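Local structure of acetamidase (Bacillus halodurans, 2II1) at residues P94-L99 and I192-V197; Q129-V134 and A185-G190; T166-V171 and R213-P218; M227-A232 and L280-F285. The protein probably hydrolyses carbon-nitrogen bonds, other than peptide bonds, in linear amides, and binds calcium ions. One frame throughout, in Å; residues are numbered along the deposited sequence.

Contact 1. Residues P94-L99 and I192-V197; sequences PGLGAL and ILICGV
Two irregular loops meet at the subunit interface of the dimer, beside the calcium-binding region: P94-L99 follows strand 87-92, and I192-V197 leads into strand 198-199. Their joint illustrates how a contact without helix or strand can rest on main-chain fit. A98 N donates to I192 O over 2.9 Å, approaching nearly along the C=O axis, although the N-H is bent from a straight line (144°). One residue earlier, G97 slides its CA against L193 O at 3.5 Å in a CA-H...O contact. A beta-carbon on G97 would fall only 2.0 Å from L193 O, a clash, and the positive phi of 75° also suits glycine.

Water 1 sits between the two loops. It lies 2.6 Å from L96 O and is placed to donate to L193 O as well, while a weak bond from L99 N reaches it.

Aliphatic groups complete the fit. I194 holds CG1 anti to its backbone N, and from there CD1 comes up to the backbone N of G97 and to L96 CB. A98 sets its methyl against I192 CB. From the second subunit, G262 packs on L99, T243 on I192 and M263 on L193, while S266 OG bonds to C195 O. On the calcium side, G196 N bonds to the OE2 of the ligand E198. I192 turns CG1 into the crowded position between backbone N and carbonyl carbon (chi1 65°); its side chain crosses that of L99 obliquely, and CD1 meets L99 CD1 at 3.7 Å.

Contact 2. Residues Q129-V134 and A185-G190; sequences QPMIGV and AAMGDG
A single direct hydrogen bond joins the two backbones: Q129 N donates a hydrogen bond to A185 O over a short 2.7 Å. The N-H points almost straight at the oxygen (164°), yet the donor stands above the carbonyl plane, 26° out of it.

Water carries the second polar link. The Q129 side chain runs out extended beyond CG, bringing OE1 within 2.7 Å of water 2, which in turn accepts the N-H of M187 at 3.0 Å. Water 3 lies 2.9 Å from M187 O and, more loosely, 3.3 Å from the same OE1, so the amide oxygen of Q129 reads both polar groups of the M187 backbone through solvent.

The apolar part belongs to two buried selenomethionines that cross at about a right angle. M131 has CG in the crowded position between its backbone N and carbonyl carbon (chi1 49°), and its SE touches M187 CB at 3.7 Å. M187, with CG anti to its own N, bends at chi3 and brings its SE to 3.9 Å from M131 SE.

This pair is second-shell packing of a two-calcium site: M131 lies against the ligand H184 and pairs with it by backbone, M187 comes close to the ligand D157, and G133, where the strand turns a corner, bonds by backbone to D157 and to D182, the aspartate the two calcium ions share.

Contact 3. Residues T166-V171 and R213-P218; sequences TVYLPV and RMFPLP
L217 is the tight point of this contact. Its CG stands anti to the carbonyl carbon, which spreads the two methyls over the backbone of strand 166-170: CD1 presses on P170 CA at 3.4 Å, closer than usual van der Waals contact, while CD2 sits 3.7 Å from Y168 CB. Next to it P218, preceded by a cis peptide bond, lays CB against L169 CD2 at 3.8 Å and brings its CA-H to Y168 O, with P218 CA 3.4 Å from that oxygen. Deeper in, two rings form a T-shaped pair. The edge of F215 comes down on one face of Y168, with CZ over the ring centre and CE1 3.7 Å from Y168 CG; the planes stand at 78°, centroids 5.0 Å apart. The arrangement lies beside an antiparallel strand pair of the large mixed sheet: the loop R213-P218 runs into strand 219-221, which pairs with 166-170 through the backbones of Y168 and A219. F249 of helix 235-253 meets F215 edge-to-face as well, linking that helix to the packing. An alanine at Y168 would remove the whole face on which F215 rests and would probably loosen this loop against the strand. The looser side belongs to R213, which is partly exposed. P170 CB covers one face of its guanidinium, offset toward the rim. V171 O lies at the guanidinium edge, 2.9 Å from R213 NH2, but the angle is too poor for a hydrogen bond; the charge is met by E172, through NH1, while NH2 bonds to D73 O.

Contact 4. Residues M227-A232 and L280-F285; sequences MTIASA and LKTARF
An antiparallel beta ladder within the large mixed sheet, strands 225-232 and 281-288, is the worked case here; the short segments run at 158° to each other.

Main-chain hydrogen bonds come in three reciprocal pairs. T228 with F285, A230 with A283, and A232 with K281 are the hydrogen-bonded pairs, with I229-R284 and S231-T282 as the non-hydrogen-bonded pairs between. The middle bonds are the straightest: A283 N reaches A230 O at 3.0 Å, nearly along the C=O axis.

The side-chain hydrogen bond between the strands lies on the face of I229, S231, T282 and R284. S231 OG and T282 OG1 share this bond of 2.9 Å, and Q275 NE2 also bonds to that threonine hydroxyl. R284 runs extended to NE, and its NH2 forms salt bridges with D160 and D189.

Apolar packing differs by face. I229 CG2 meets T282 CG2 at 3.6 Å, crossing obliquely, whereas the opposite face, with T228, A230, A232 and F285, packs on helix 235-253. At the loop end, L280 lies along the last peptide of the strand, CB 3.4 Å and CD2 3.6 Å from A232 O. An alanine here would lack CG and both methyls, and would probably lose the part of the cover that CG and CD2 give the A232 carbonyl group and weaken the packing on E233.

Selenomethionine M227 lies alongside R284 pointing the same way, its SE at the edge of the guanidinium, near its plane, 3.5 Å from R284 NE.

Along the chain contact 2 falls within the span bridged by contact 1, contact 3 interleaves with both, and contact 4 comes last, in series with the rest. Contacts 1 and 2, with centres about 14 Å apart, pair V197 with A185 and A186 through their backbones beside the calcium sites, and both reach the second subunit. Contacts 3 and 4, centres about 13 Å apart, share the large mixed sheet, where P218 O probably accepts a bond from I229 N. Contacts 1 and 3, centres about 29 Å apart, lie on opposite sides of the chain's centre. The salt bridge of D189 with R284 directly links the loop A185-G190, by the calcium sites, to strand 281-288 of the large sheet.

Contact 1. Residues P94-L99 and I192-V197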
# COMPACT_ATOMS: atom_id res chain seq x y z
N PRO A 94 -24.62 1.46 -2.67
CA PRO A 94 -24.56 0.54 -3.80
C PRO A 94 -24.20 1.30 -5.09
O PRO A 94 -24.66 2.42 -5.28
CB PRO A 94 -25.97 -0.02 -3.85
CG PRO A 94 -26.41 0.02 -2.46
CD PRO A 94 -25.84 1.24 -1.87
N GLY A 95 -23.36 0.70 -5.94
CA GLY A 95 -22.81 1.40 -7.12
C GLY A 95 -21.62 2.32 -6.92
O GLY A 95 -21.05 2.81 -7.90
N LEU A 96 -21.21 2.58 -5.67
CA LEU A 96 -20.04 3.43 -5.40
C LEU A 96 -18.95 2.71 -4.57
O LEU A 96 -19.25 1.88 -3.71
CB LEU A 96 -20.40 4.74 -4.66
CG LEU A 96 -21.28 5.82 -5.31
CD1 LEU A 96 -21.33 6.99 -4.34
CD2 LEU A 96 -20.76 6.29 -6.67
N GLY A 97 -17.70 3.08 -4.84
CA GLY A 97 -16.54 2.58 -4.12
C GLY A 97 -16.21 1.16 -4.53
O GLY A 97 -16.88 0.58 -5.38
N ALA A 98 -15.19 0.61 -3.89
CA ALA A 98 -14.71 -0.74 -4.17
C ALA A 98 -15.75 -1.81 -3.89
O ALA A 98 -15.74 -2.84 -4.54
CB ALA A 98 -13.46 -1.04 -3.33
N LEU A 99 -16.62 -1.59 -2.90
CA LEU A 99 -17.68 -2.56 -2.54
C LEU A 99 -19.02 -2.30 -3.24
O LEU A 99 -20.03 -2.92 -2.91
CB LEU A 99 -17.89 -2.60 -1.02
CG LEU A 99 -16.69 -3.16 -0.23
CD1 LEU A 99 -16.93 -3.06 1.28
CD2 LEU A 99 -16.35 -4.59 -0.67
N ILE A 192 -11.72 2.48 0.82
CA ILE A 192 -12.38 1.53 -0.08
C ILE A 192 -13.91 1.65 -0.18
O ILE A 192 -14.46 1.34 -1.22
CB ILE A 192 -11.97 0.04 0.18
CG1 ILE A 192 -12.41 -0.48 1.57
CG2 ILE A 192 -10.47 -0.12 -0.07
CD1 ILE A 192 -13.90 -0.99 1.64
N LEU A 193 -14.58 2.10 0.86
CA LEU A 193 -16.04 2.23 0.80
C LEU A 193 -16.47 3.39 -0.11
O LEU A 193 -17.49 3.28 -0.80
CB LEU A 193 -16.64 2.38 2.21
CG LEU A 193 -18.16 2.47 2.40
CD1 LEU A 193 -18.77 1.19 2.01
CD2 LEU A 193 -18.54 2.81 3.82
N ILE A 194 -15.66 4.46 -0.13
CA ILE A 194 -15.90 5.76 -0.84
C ILE A 194 -15.59 6.97 0.08
O ILE A 194 -15.31 8.07 -0.37
CB ILE A 194 -17.35 5.93 -1.46
CG1 ILE A 194 -17.38 7.06 -2.51
CG2 ILE A 194 -18.43 6.10 -0.36
CD1 ILE A 194 -16.85 6.66 -3.90
N CYS A 195 -15.60 6.76 1.39
CA CYS A 195 -15.39 7.88 2.27
C CYS A 195 -14.56 7.47 3.49
O CYS A 195 -14.40 6.27 3.78
CB CYS A 195 -16.77 8.39 2.70
SG CYS A 195 -17.79 7.17 3.58
N GLY A 196 -14.01 8.47 4.16
CA GLY A 196 -13.43 8.29 5.47
C GLY A 196 -14.53 8.62 6.45
O GLY A 196 -15.69 8.70 6.09
N VAL A 197 -14.17 8.82 7.72
CA VAL A 197 -15.15 9.36 8.64
C VAL A 197 -15.14 10.85 8.31
O VAL A 197 -14.21 11.55 8.66
CB VAL A 197 -14.78 9.11 10.12
CG1 VAL A 197 -15.84 9.71 11.04
CG2 VAL A 197 -14.62 7.61 10.36
O HOH W 1 -18.03 0.52 -1.83

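Contact 2. Residues Q129-V134 and A185-G190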
# COMPACT_ATOMS: atom_id res chain seq x y z
N GLN A 129 -7.63 10.11 14.11
CA GLN A 129 -6.46 10.38 13.24
C GLN A 129 -6.83 11.41 12.17
O GLN A 129 -7.17 11.07 11.01
CB GLN A 129 -5.93 9.07 12.64
CG GLN A 129 -5.26 8.25 13.71
CD GLN A 129 -4.85 6.89 13.25
OE1 GLN A 129 -5.45 6.30 12.36
NE2 GLN A 129 -3.81 6.36 13.88
N PRO A 130 -6.81 12.69 12.58
CA PRO A 130 -7.24 13.75 11.69
C PRO A 130 -6.31 13.90 10.51
O PRO A 130 -5.10 13.87 10.69
CB PRO A 130 -7.21 15.01 12.57
CG PRO A 130 -6.35 14.68 13.74
CD PRO A 130 -6.43 13.20 13.92
N MSE A 131 -6.88 14.03 9.33
CA MSE A 131 -6.13 14.20 8.10
C MSE A 131 -6.89 15.14 7.16
O MSE A 131 -8.08 15.38 7.33
CB MSE A 131 -5.90 12.85 7.44
CG MSE A 131 -7.18 12.03 7.34
SE MSE A 131 -7.24 10.71 5.88
CE MSE A 131 -7.06 11.89 4.19
N ILE A 132 -6.18 15.68 6.16
CA ILE A 132 -6.79 16.48 5.11
C ILE A 132 -6.92 15.69 3.79
O ILE A 132 -5.92 15.25 3.21
CB ILE A 132 -5.90 17.73 4.80
CG1 ILE A 132 -5.60 18.55 6.03
CG2 ILE A 132 -6.59 18.63 3.80
CD1 ILE A 132 -4.41 19.47 5.81
N GLY A 133 -8.14 15.60 3.27
CA GLY A 133 -8.39 14.82 2.06
C GLY A 133 -8.17 15.58 0.75
O GLY A 133 -7.72 15.00 -0.24
N VAL A 134 -8.55 16.84 0.74
CA VAL A 134 -8.49 17.71 -0.43
C VAL A 134 -7.57 18.86 -0.08
O VAL A 134 -7.89 19.66 0.80
CB VAL A 134 -9.88 18.26 -0.84
CG1 VAL A 134 -9.73 19.42 -1.82
CG2 VAL A 134 -10.72 17.16 -1.44
N ALA A 185 -11.74 12.11 10.35
CA ALA A 185 -11.41 11.77 11.72
C ALA A 185 -10.70 10.40 11.73
O ALA A 185 -9.97 10.06 12.67
CB ALA A 185 -12.71 11.74 12.53
N ALA A 186 -10.90 9.63 10.66
CA ALA A 186 -10.24 8.37 10.47
C ALA A 186 -10.42 7.95 9.04
O ALA A 186 -11.43 8.30 8.42
CB ALA A 186 -10.83 7.33 11.40
N MSE A 187 -9.44 7.19 8.54
CA MSE A 187 -9.47 6.65 7.17
C MSE A 187 -8.25 5.76 6.99
O MSE A 187 -7.15 6.10 7.42
CB MSE A 187 -9.40 7.76 6.12
CG MSE A 187 -9.87 7.33 4.73
SE MSE A 187 -9.04 8.42 3.34
CE MSE A 187 -7.26 7.61 3.24
N GLY A 188 -8.45 4.63 6.32
CA GLY A 188 -7.36 3.72 6.00
C GLY A 188 -6.96 3.81 4.54
O GLY A 188 -7.72 4.28 3.71
N ASP A 189 -5.74 3.38 4.24
CA ASP A 189 -5.26 3.34 2.87
C ASP A 189 -6.30 2.66 1.98
O ASP A 189 -6.85 1.58 2.30
CB ASP A 189 -3.91 2.62 2.77
CG ASP A 189 -2.73 3.50 3.14
OD1 ASP A 189 -2.88 4.76 3.25
OD2 ASP A 189 -1.63 2.93 3.31
N GLY A 190 -6.59 3.29 0.85
CA GLY A 190 -7.60 2.76 -0.05
C GLY A 190 -8.95 3.45 0.02
O GLY A 190 -9.64 3.53 -1.00
O HOH W 2 -7.32 6.46 10.48
O HOH W 3 -5.67 4.67 9.50

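Contact 3. Residues T166-V171 and R213-P218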
# COMPACT_ATOMS: atom_id res chain seq x y z
N THR A 166 4.80 17.77 6.33
CA THR A 166 4.99 18.85 5.35
C THR A 166 4.54 18.37 3.97
O THR A 166 4.98 17.32 3.54
CB THR A 166 6.47 19.23 5.27
OG1 THR A 166 6.90 19.67 6.57
CG2 THR A 166 6.70 20.31 4.32
N VAL A 167 3.68 19.16 3.31
CA VAL A 167 3.13 18.84 2.00
C VAL A 167 3.80 19.75 1.00
O VAL A 167 4.00 20.93 1.27
CB VAL A 167 1.61 19.15 1.95
CG1 VAL A 167 1.02 18.69 0.60
CG2 VAL A 167 0.90 18.49 3.08
N TYR A 168 4.14 19.23 -0.17
CA TYR A 168 4.68 20.06 -1.25
C TYR A 168 3.78 20.03 -2.49
O TYR A 168 3.55 18.98 -3.03
CB TYR A 168 6.08 19.60 -1.64
CG TYR A 168 7.08 19.55 -0.49
CD1 TYR A 168 7.21 18.41 0.29
CD2 TYR A 168 7.91 20.63 -0.22
CE1 TYR A 168 8.12 18.35 1.34
CE2 TYR A 168 8.83 20.57 0.84
CZ TYR A 168 8.92 19.43 1.61
OH TYR A 168 9.83 19.35 2.64
N LEU A 169 3.28 21.21 -2.92
CA LEU A 169 2.42 21.36 -4.12
C LEU A 169 3.05 22.33 -5.14
O LEU A 169 3.82 23.19 -4.75
CB LEU A 169 1.05 21.91 -3.74
CG LEU A 169 0.16 21.01 -2.89
CD1 LEU A 169 -1.09 21.77 -2.49
CD2 LEU A 169 -0.13 19.70 -3.66
N PRO A 170 2.70 22.19 -6.44
CA PRO A 170 3.26 23.09 -7.45
C PRO A 170 2.61 24.47 -7.39
O PRO A 170 1.45 24.61 -6.99
CB PRO A 170 2.91 22.39 -8.76
CG PRO A 170 1.64 21.69 -8.44
CD PRO A 170 1.76 21.23 -7.05
N VAL A 171 3.38 25.48 -7.74
CA VAL A 171 2.83 26.79 -8.07
C VAL A 171 2.85 26.87 -9.59
O VAL A 171 3.92 26.94 -10.20
CB VAL A 171 3.70 27.93 -7.49
CG1 VAL A 171 3.22 29.33 -7.99
CG2 VAL A 171 3.67 27.87 -6.01
N ARG A 213 11.91 24.00 -7.57
CA ARG A 213 11.13 22.79 -7.52
C ARG A 213 12.03 21.57 -7.60
O ARG A 213 12.34 21.08 -8.67
CB ARG A 213 10.14 22.80 -8.65
CG ARG A 213 9.01 21.91 -8.39
CD ARG A 213 8.05 21.96 -9.51
NE ARG A 213 7.27 23.19 -9.50
CZ ARG A 213 6.32 23.47 -10.38
NH1 ARG A 213 6.02 22.59 -11.31
NH2 ARG A 213 5.66 24.61 -10.33
N MSE A 214 12.41 21.06 -6.44
CA MSE A 214 13.45 20.03 -6.31
C MSE A 214 13.02 18.58 -6.62
O MSE A 214 13.85 17.74 -6.97
CB MSE A 214 13.99 20.07 -4.89
CG MSE A 214 15.40 19.55 -4.73
SE MSE A 214 15.66 18.99 -2.89
CE MSE A 214 14.49 20.38 -1.96
N PHE A 215 11.74 18.28 -6.46
CA PHE A 215 11.21 16.94 -6.76
C PHE A 215 9.85 17.00 -7.48
O PHE A 215 9.21 18.06 -7.53
CB PHE A 215 11.12 16.07 -5.49
CG PHE A 215 10.98 16.84 -4.20
CD1 PHE A 215 9.79 17.47 -3.88
CD2 PHE A 215 12.03 16.91 -3.32
CE1 PHE A 215 9.67 18.18 -2.69
CE2 PHE A 215 11.92 17.60 -2.14
CZ PHE A 215 10.73 18.25 -1.83
N PRO A 216 9.41 15.85 -8.02
CA PRO A 216 8.09 15.79 -8.65
C PRO A 216 7.02 15.91 -7.59
O PRO A 216 7.20 15.43 -6.47
CB PRO A 216 8.07 14.41 -9.31
CG PRO A 216 9.48 13.94 -9.30
CD PRO A 216 10.08 14.54 -8.09
N LEU A 217 5.92 16.57 -7.93
CA LEU A 217 4.90 16.95 -6.98
C LEU A 217 3.57 16.27 -7.40
O LEU A 217 3.41 15.97 -8.55
CB LEU A 217 4.77 18.48 -7.01
CG LEU A 217 5.99 19.31 -6.65
CD1 LEU A 217 5.75 20.83 -6.77
CD2 LEU A 217 6.33 18.97 -5.24
N PRO A 218 2.61 16.07 -6.47
CA PRO A 218 2.73 16.40 -5.06
C PRO A 218 3.69 15.50 -4.33
O PRO A 218 4.02 14.40 -4.80
CB PRO A 218 1.29 16.24 -4.54
CG PRO A 218 0.42 16.30 -5.79
CD PRO A 218 1.25 15.61 -6.80

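Contact 4. Residues M227-A232 and L280-F285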
# COMPACT_ATOMS: atom_id res chain seq x y z
N MSE A 227 7.78 11.01 0.71
CA MSE A 227 6.95 10.28 -0.26
C MSE A 227 6.60 11.08 -1.46
O MSE A 227 6.20 12.24 -1.33
CB MSE A 227 5.64 9.86 0.37
CG MSE A 227 5.79 9.36 1.76
SE MSE A 227 4.09 8.72 2.40
CE MSE A 227 4.63 8.66 4.29
N THR A 228 6.67 10.43 -2.61
CA THR A 228 6.17 10.95 -3.86
C THR A 228 4.75 10.43 -4.13
O THR A 228 4.45 9.27 -3.94
CB THR A 228 7.14 10.67 -5.05
OG1 THR A 228 7.44 9.26 -5.14
CG2 THR A 228 8.46 11.47 -4.85
N ILE A 229 3.88 11.34 -4.54
CA ILE A 229 2.47 11.07 -4.84
C ILE A 229 2.15 11.21 -6.35
O ILE A 229 2.55 12.18 -7.03
CB ILE A 229 1.58 12.02 -4.03
CG1 ILE A 229 1.85 11.87 -2.53
CG2 ILE A 229 0.12 11.71 -4.27
CD1 ILE A 229 1.28 12.97 -1.69
N ALA A 230 1.39 10.25 -6.88
CA ALA A 230 0.90 10.36 -8.24
C ALA A 230 -0.53 9.86 -8.35
O ALA A 230 -0.95 8.95 -7.64
CB ALA A 230 1.81 9.62 -9.23
N SER A 231 -1.28 10.49 -9.27
CA SER A 231 -2.64 10.06 -9.59
C SER A 231 -2.82 9.75 -11.07
O SER A 231 -2.28 10.46 -11.94
CB SER A 231 -3.65 11.14 -9.20
OG SER A 231 -3.53 11.39 -7.82
N ALA A 232 -3.63 8.72 -11.33
CA ALA A 232 -3.88 8.25 -12.68
C ALA A 232 -5.25 7.60 -12.78
O ALA A 232 -5.95 7.41 -11.80
CB ALA A 232 -2.78 7.29 -13.09
N LEU A 280 -9.76 9.77 -10.33
CA LEU A 280 -8.43 9.26 -10.51
C LEU A 280 -8.03 8.57 -9.20
O LEU A 280 -8.50 8.94 -8.12
CB LEU A 280 -7.43 10.34 -11.01
CG LEU A 280 -7.67 10.99 -12.39
CD1 LEU A 280 -6.44 11.74 -12.89
CD2 LEU A 280 -8.03 9.95 -13.39
N LYS A 281 -7.25 7.51 -9.33
CA LYS A 281 -6.74 6.75 -8.19
C LYS A 281 -5.37 7.35 -7.77
O LYS A 281 -4.64 7.90 -8.58
CB LYS A 281 -6.60 5.25 -8.55
CG LYS A 281 -7.74 4.65 -9.38
CD LYS A 281 -9.06 4.68 -8.65
CE LYS A 281 -10.23 4.26 -9.56
NZ LYS A 281 -11.54 4.76 -8.99
N THR A 282 -5.02 7.25 -6.49
CA THR A 282 -3.79 7.88 -6.00
C THR A 282 -2.94 6.85 -5.26
O THR A 282 -3.47 6.07 -4.50
CB THR A 282 -4.10 9.03 -5.07
OG1 THR A 282 -4.93 9.97 -5.75
CG2 THR A 282 -2.81 9.73 -4.59
N ALA A 283 -1.64 6.90 -5.50
CA ALA A 283 -0.63 6.00 -4.91
C ALA A 283 0.52 6.85 -4.44
O ALA A 283 0.68 8.01 -4.91
CB ALA A 283 -0.15 4.99 -5.94
N ARG A 284 1.31 6.33 -3.50
CA ARG A 284 2.55 7.01 -3.06
C ARG A 284 3.70 6.06 -2.85
O ARG A 284 3.52 4.96 -2.34
CB ARG A 284 2.36 7.89 -1.80
CG ARG A 284 1.85 7.21 -0.56
CD ARG A 284 1.11 8.21 0.34
NE ARG A 284 0.87 7.62 1.66
CZ ARG A 284 -0.09 6.75 1.95
NH1 ARG A 284 -0.94 6.35 1.02
NH2 ARG A 284 -0.21 6.26 3.17
N PHE A 285 4.90 6.50 -3.25
CA PHE A 285 6.11 5.76 -2.92
C PHE A 285 6.83 6.47 -1.79
O PHE A 285 7.13 7.67 -1.91
CB PHE A 285 7.08 5.62 -4.11
CG PHE A 285 8.06 4.50 -3.91
CD1 PHE A 285 9.20 4.68 -3.15
CD2 PHE A 285 7.76 3.24 -4.38
CE1 PHE A 285 10.05 3.61 -2.91
CE2 PHE A 285 8.60 2.20 -4.17
CZ PHE A 285 9.77 2.39 -3.43